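Local coordinates for protein tRNA (cytosine(38)-C(5))-methyltransferase (Schizosaccharomyces pombe, PDB 6FDF) that transfers a methyl group from S-adenosyl-L-methionine to carbon 5 of cytosine 38 in the anticodon loop of tRNA(Asp), at residues L118-N126 against V321-L332. Sequence-based numbering, arbitrary orientation.
Sequences LPEYILIEN and VSYLISLLLEPL
With CG opposite its carbonyl carbon (chi1 -56°), Tyr121 sends its ring into the turn that ends helix 318-328, where Leu329 lays CD2 over one ring face, 4.0 Å from the centroid, in a CH-pi contact. The flat tyrosine suits this place because it spans the turn: CD2 of Tyr121 meets CG of Leu328 at 4.0 Å, its CE1 packs on CG of Leu332 at 3.8 Å, and the hydroxyl reaches the exposed Pro331, with OH 3.4 Å from its CB. A serine here would probably leave the methyls of Leu329 and Leu332 without their aromatic partner and open a gap under the turn. Leu123 points to the same side; its CD2 rests on both CG1 of Val321, at 3.8 Å, and CG1 of Ile325, at 3.9 Å, branched aliphatic side chains that suit a buried, apolar interface. Leu328 joins the two parts, its CG facing the tyrosine ring and its CD2 3.9 Å from CB of Leu123. Arg174 hydrogen-bonds the carbonyls of Leu327 and Leu328. The axes of helix 321-328 and strand 121-126 run nearly antiparallel, at 155°; this last helix packs on an inner sheet strand, as in the Rossmann-like fold of class I methyltransferases.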
ATOM      1  N   LEU A 118       2.485  11.096  23.908  1.00 30.71           N
ATOM      2  CA  LEU A 118       1.688  10.322  22.968  1.00 29.52           C
ATOM      3  C   LEU A 118       1.605  11.061  21.633  1.00 33.49           C
ATOM      4  O   LEU A 118       1.420  12.287  21.618  1.00 32.69           O
ATOM      5  CB  LEU A 118       0.280  10.094  23.519  1.00 31.78           C
ATOM      6  CG  LEU A 118       0.108   9.153  24.705  1.00 31.20           C
ATOM      7  CD1 LEU A 118      -1.302   9.288  25.260  1.00 33.71           C
ATOM      8  CD2 LEU A 118       0.370   7.725  24.260  1.00 31.79           C
ATOM      9  N   PRO A 119       1.753  10.369  20.504  1.00 29.02           N
ATOM     10  CA  PRO A 119       1.570  11.047  19.218  1.00 27.22           C
ATOM     11  C   PRO A 119       0.144  11.560  19.109  1.00 29.60           C
ATOM     12  O   PRO A 119      -0.806  10.919  19.560  1.00 31.89           O
ATOM     13  CB  PRO A 119       1.861   9.950  18.186  1.00 31.84           C
ATOM     14  CG  PRO A 119       1.634   8.662  18.919  1.00 29.63           C
ATOM     15  CD  PRO A 119       2.044   8.934  20.343  1.00 28.16           C
ATOM     16  N   GLU A 120      -0.002  12.744  18.526  1.00 28.72           N
ATOM     17  CA  GLU A 120      -1.332  13.315  18.399  1.00 29.85           C
ATOM     18  C   GLU A 120      -2.118  12.689  17.259  1.00 29.72           C
ATOM     19  O   GLU A 120      -3.348  12.791  17.242  1.00 33.32           O
ATOM     20  CB  GLU A 120      -1.227  14.831  18.234  1.00 36.27           C
ATOM     21  CG  GLU A 120      -0.732  15.516  19.503  1.00 38.91           C
ATOM     22  CD  GLU A 120      -0.594  17.019  19.365  1.00 52.59           C
ATOM     23  OE1 GLU A 120      -0.856  17.551  18.269  1.00 47.72           O
ATOM     24  OE2 GLU A 120      -0.218  17.671  20.363  1.00 56.63           O
ATOM     25  N   TYR A 121      -1.437  12.060  16.301  1.00 28.74           N
ATOM     26  CA  TYR A 121      -2.099  11.461  15.150  1.00 28.50           C
ATOM     27  C   TYR A 121      -1.454  10.123  14.829  1.00 28.55           C
ATOM     28  O   TYR A 121      -0.228   9.995  14.854  1.00 27.67           O
ATOM     29  CB  TYR A 121      -2.022  12.376  13.920  1.00 27.95           C
ATOM     30  CG  TYR A 121      -2.581  13.755  14.181  1.00 28.87           C
ATOM     31  CD1 TYR A 121      -1.794  14.749  14.754  1.00 33.20           C
ATOM     32  CD2 TYR A 121      -3.904  14.050  13.896  1.00 33.88           C
ATOM     33  CE1 TYR A 121      -2.316  16.007  15.016  1.00 33.63           C
ATOM     34  CE2 TYR A 121      -4.429  15.298  14.154  1.00 34.78           C
ATOM     35  CZ  TYR A 121      -3.631  16.271  14.707  1.00 35.13           C
ATOM     36  OH  TYR A 121      -4.157  17.514  14.966  1.00 37.51           O
ATOM     37  N   ILE A 122      -2.285   9.137  14.497  1.00 28.92           N
ATOM     38  CA  ILE A 122      -1.818   7.814  14.092  1.00 26.72           C
ATOM     39  C   ILE A 122      -2.618   7.384  12.872  1.00 27.48           C
ATOM     40  O   ILE A 122      -3.842   7.534  12.845  1.00 29.13           O
ATOM     41  CB  ILE A 122      -1.969   6.776  15.219  1.00 29.70           C
ATOM     42  CG1 ILE A 122      -1.220   7.232  16.471  1.00 27.87           C
ATOM     43  CG2 ILE A 122      -1.477   5.413  14.758  1.00 31.92           C
ATOM     44  CD1 ILE A 122      -1.458   6.334  17.665  1.00 29.70           C
ATOM     45  N   LEU A 123      -1.925   6.859  11.860  1.00 27.15           N
ATOM     46  CA  LEU A 123      -2.547   6.310  10.660  1.00 28.53           C
ATOM     47  C   LEU A 123      -2.113   4.859  10.531  1.00 29.70           C
ATOM     48  O   LEU A 123      -0.914   4.573  10.504  1.00 27.80           O
ATOM     49  CB  LEU A 123      -2.134   7.098   9.417  1.00 32.52           C
ATOM     50  CG  LEU A 123      -2.609   6.493   8.097  1.00 39.84           C
ATOM     51  CD1 LEU A 123      -4.103   6.519   8.054  1.00 44.37           C
ATOM     52  CD2 LEU A 123      -2.020   7.257   6.915  1.00 47.60           C
ATOM     53  N   ILE A 124      -3.084   3.950  10.459  1.00 28.18           N
ATOM     54  CA  ILE A 124      -2.837   2.518  10.340  1.00 26.72           C
ATOM     55  C   ILE A 124      -3.472   2.034   9.045  1.00 27.32           C
ATOM     56  O   ILE A 124      -4.626   2.366   8.761  1.00 30.60           O
ATOM     57  CB  ILE A 124      -3.412   1.747  11.542  1.00 29.45           C
ATOM     58  CG1 ILE A 124      -2.914   2.360  12.854  1.00 32.15           C
ATOM     59  CG2 ILE A 124      -3.000   0.274  11.482  1.00 32.51           C
ATOM     60  CD1 ILE A 124      -3.533   1.724  14.078  1.00 30.97           C
ATOM     61  N   GLU A 125      -2.729   1.249   8.270  1.00 28.26           N
ATOM     62  CA  GLU A 125      -3.245   0.645   7.046  1.00 27.94           C
ATOM     63  C   GLU A 125      -3.053  -0.865   7.118  1.00 30.85           C
ATOM     64  O   GLU A 125      -2.037  -1.344   7.626  1.00 30.61           O
ATOM     65  CB  GLU A 125      -2.535   1.220   5.810  1.00 32.47           C
ATOM     66  CG  GLU A 125      -3.161   0.810   4.487  1.00 36.86           C
ATOM     67  CD  GLU A 125      -2.426  -0.328   3.802  1.00 39.76           C
ATOM     68  OE1 GLU A 125      -1.513  -0.915   4.415  1.00 43.48           O
ATOM     69  OE2 GLU A 125      -2.756  -0.618   2.634  1.00 40.98           O
ATOM     70  N   ASN A 126      -4.028  -1.623   6.629  1.00 28.94           N
ATOM     71  CA  ASN A 126      -3.892  -3.074   6.649  1.00 29.43           C
ATOM     72  C   ASN A 126      -4.807  -3.679   5.591  1.00 32.21           C
ATOM     73  O   ASN A 126      -5.563  -2.974   4.920  1.00 32.78           O
ATOM     74  CB  ASN A 126      -4.200  -3.636   8.037  1.00 32.63           C
ATOM     75  CG  ASN A 126      -3.279  -4.775   8.405  1.00 39.40           C
ATOM     76  OD1 ASN A 126      -3.607  -5.943   8.203  1.00 44.50           O
ATOM     77  ND2 ASN A 126      -2.101  -4.439   8.916  1.00 35.17           N
ATOM     78  N   VAL A 321      -4.157   7.237   0.282  1.00 30.54           N
ATOM     79  CA  VAL A 321      -3.605   7.642   1.572  1.00 28.71           C
ATOM     80  C   VAL A 321      -3.363   9.148   1.631  1.00 31.08           C
ATOM     81  O   VAL A 321      -3.477   9.753   2.707  1.00 30.24           O
ATOM     82  CB  VAL A 321      -2.331   6.826   1.859  1.00 31.47           C
ATOM     83  CG1 VAL A 321      -1.646   7.311   3.123  1.00 31.87           C
ATOM     84  CG2 VAL A 321      -2.708   5.362   2.001  1.00 30.32           C
ATOM     85  N   SER A 322      -3.034   9.786   0.500  1.00 30.67           N
ATOM     86  CA  SER A 322      -2.879  11.242   0.512  1.00 29.39           C
ATOM     87  C   SER A 322      -4.172  11.926   0.952  1.00 32.87           C
ATOM     88  O   SER A 322      -4.143  12.914   1.697  1.00 33.54           O
ATOM     89  CB  SER A 322      -2.449  11.760  -0.865  1.00 32.14           C
ATOM     90  OG  SER A 322      -3.517  11.762  -1.807  1.00 34.57           O
ATOM     91  N   TYR A 323      -5.317  11.402   0.512  1.00 36.93           N
ATOM     92  CA  TYR A 323      -6.598  11.950   0.950  1.00 31.26           C
ATOM     93  C   TYR A 323      -6.828  11.713   2.440  1.00 32.85           C
ATOM     94  O   TYR A 323      -7.302  12.609   3.148  1.00 33.20           O
ATOM     95  CB  TYR A 323      -7.743  11.330   0.149  1.00 32.79           C
ATOM     96  CG  TYR A 323      -7.696  11.512  -1.345  1.00 36.96           C
ATOM     97  CD1 TYR A 323      -7.205  12.676  -1.918  1.00 44.35           C
ATOM     98  CD2 TYR A 323      -8.157  10.509  -2.186  1.00 44.53           C
ATOM     99  CE1 TYR A 323      -7.184  12.836  -3.300  1.00 54.62           C
ATOM    100  CE2 TYR A 323      -8.132  10.655  -3.557  1.00 48.85           C
ATOM    101  CZ  TYR A 323      -7.643  11.816  -4.110  1.00 57.90           C
ATOM    102  OH  TYR A 323      -7.627  11.950  -5.482  1.00 61.48           O
ATOM    103  N   LEU A 324      -6.538  10.501   2.925  1.00 30.19           N
ATOM    104  CA  LEU A 324      -6.746  10.206   4.341  1.00 28.33           C
ATOM    105  C   LEU A 324      -5.814  11.026   5.222  1.00 32.86           C
ATOM    106  O   LEU A 324      -6.206  11.460   6.311  1.00 30.82           O
ATOM    107  CB  LEU A 324      -6.546   8.714   4.604  1.00 29.23           C
ATOM    108  CG  LEU A 324      -7.614   7.811   3.985  1.00 35.22           C
ATOM    109  CD1 LEU A 324      -7.099   6.400   3.885  1.00 35.00           C
ATOM    110  CD2 LEU A 324      -8.920   7.865   4.777  1.00 34.85           C
ATOM    111  N   ILE A 325      -4.575  11.240   4.774  1.00 28.93           N
ATOM    112  CA  ILE A 325      -3.654  12.082   5.535  1.00 32.14           C
ATOM    113  C   ILE A 325      -4.203  13.498   5.648  1.00 31.20           C
ATOM    114  O   ILE A 325      -4.160  14.111   6.721  1.00 34.99           O
ATOM    115  CB  ILE A 325      -2.254  12.059   4.893  1.00 33.27           C
ATOM    116  CG1 ILE A 325      -1.546  10.747   5.225  1.00 32.02           C
ATOM    117  CG2 ILE A 325      -1.415  13.247   5.366  1.00 34.82           C
ATOM    118  CD1 ILE A 325      -0.252  10.548   4.460  1.00 39.33           C
ATOM    119  N   SER A 326      -4.711  14.043   4.539  1.00 33.19           N
ATOM    120  CA  SER A 326      -5.311  15.374   4.554  1.00 33.51           C
ATOM    121  C   SER A 326      -6.445  15.457   5.568  1.00 39.29           C
ATOM    122  O   SER A 326      -6.539  16.420   6.342  1.00 42.68           O
ATOM    123  CB  SER A 326      -5.823  15.725   3.159  1.00 36.64           C
ATOM    124  OG  SER A 326      -4.754  15.798   2.238  1.00 44.94           O
ATOM    125  N   LEU A 327      -7.326  14.456   5.567  1.00 34.60           N
ATOM    126  CA  LEU A 327      -8.405  14.401   6.548  1.00 38.67           C
ATOM    127  C   LEU A 327      -7.858  14.311   7.966  1.00 31.18           C
ATOM    128  O   LEU A 327      -8.272  15.061   8.856  1.00 36.16           O
ATOM    129  CB  LEU A 327      -9.314  13.211   6.254  1.00 36.88           C
ATOM    130  CG  LEU A 327     -10.459  13.002   7.243  1.00 40.20           C
ATOM    131  CD1 LEU A 327     -11.399  14.201   7.212  1.00 42.84           C
ATOM    132  CD2 LEU A 327     -11.204  11.719   6.930  1.00 39.07           C
ATOM    133  N   LEU A 328      -6.923  13.389   8.193  1.00 31.37           N
ATOM    134  CA  LEU A 328      -6.420  13.142   9.541  1.00 31.69           C
ATOM    135  C   LEU A 328      -5.853  14.406  10.177  1.00 34.69           C
ATOM    136  O   LEU A 328      -6.119  14.692  11.352  1.00 31.31           O
ATOM    137  CB  LEU A 328      -5.356  12.046   9.490  1.00 29.18           C
ATOM    138  CG  LEU A 328      -4.681  11.629  10.795  1.00 30.05           C
ATOM    139  CD1 LEU A 328      -5.705  11.125  11.798  1.00 30.49           C
ATOM    140  CD2 LEU A 328      -3.607  10.561  10.526  1.00 30.38           C
ATOM    141  N   LEU A 329      -5.065  15.167   9.423  1.00 31.15           N
ATOM    142  CA  LEU A 329      -4.297  16.272   9.980  1.00 34.44           C
ATOM    143  C   LEU A 329      -5.016  17.618   9.910  1.00 34.17           C
ATOM    144  O   LEU A 329      -4.377  18.647  10.149  1.00 39.86           O
ATOM    145  CB  LEU A 329      -2.946  16.376   9.266  1.00 32.02           C
ATOM    146  CG  LEU A 329      -2.087  15.112   9.314  1.00 33.69           C
ATOM    147  CD1 LEU A 329      -0.852  15.303   8.458  1.00 33.05           C
ATOM    148  CD2 LEU A 329      -1.719  14.781  10.754  1.00 32.57           C
ATOM    149  N   GLU A 330      -6.310  17.643   9.583  1.00 34.90           N
ATOM    150  CA  GLU A 330      -7.034  18.915   9.525  1.00 36.17           C
ATOM    151  C   GLU A 330      -6.917  19.764  10.790  1.00 40.96           C
ATOM    152  O   GLU A 330      -6.759  20.990  10.653  1.00 42.76           O
ATOM    153  CB  GLU A 330      -8.514  18.678   9.184  1.00 37.21           C
ATOM    154  CG  GLU A 330      -8.719  18.217   7.749  1.00 41.85           C
ATOM    155  CD  GLU A 330     -10.172  18.207   7.318  1.00 43.85           C
ATOM    156  OE1 GLU A 330     -11.067  18.233   8.186  1.00 49.23           O
ATOM    157  OE2 GLU A 330     -10.416  18.176   6.095  1.00 46.58           O
ATOM    158  N   PRO A 331      -6.998  19.222  12.015  1.00 42.33           N
ATOM    159  CA  PRO A 331      -6.912  20.096  13.200  1.00 48.18           C
ATOM    160  C   PRO A 331      -5.586  20.829  13.331  1.00 53.35           C
ATOM    161  O   PRO A 331      -5.478  21.712  14.193  1.00 54.58           O
ATOM    162  CB  PRO A 331      -7.119  19.127  14.374  1.00 48.49           C
ATOM    163  CG  PRO A 331      -7.870  17.987  13.787  1.00 42.87           C
ATOM    164  CD  PRO A 331      -7.293  17.831  12.410  1.00 40.19           C
ATOM    165  N   LEU A 332      -4.582  20.499  12.516  1.00 44.74           N
ATOM    166  CA  LEU A 332      -3.306  21.198  12.577  1.00 49.30           C
ATOM    167  C   LEU A 332      -3.335  22.518  11.819  1.00 57.01           C
ATOM    168  O   LEU A 332      -2.415  23.326  11.984  1.00 58.25           O
ATOM    169  CB  LEU A 332      -2.188  20.310  12.027  1.00 44.06           C
ATOM    170  CG  LEU A 332      -1.828  19.113  12.907  1.00 44.42           C
ATOM    171  CD1 LEU A 332      -0.802  18.224  12.224  1.00 46.01           C
ATOM    172  CD2 LEU A 332      -1.308  19.600  14.252  1.00 44.26           C
TER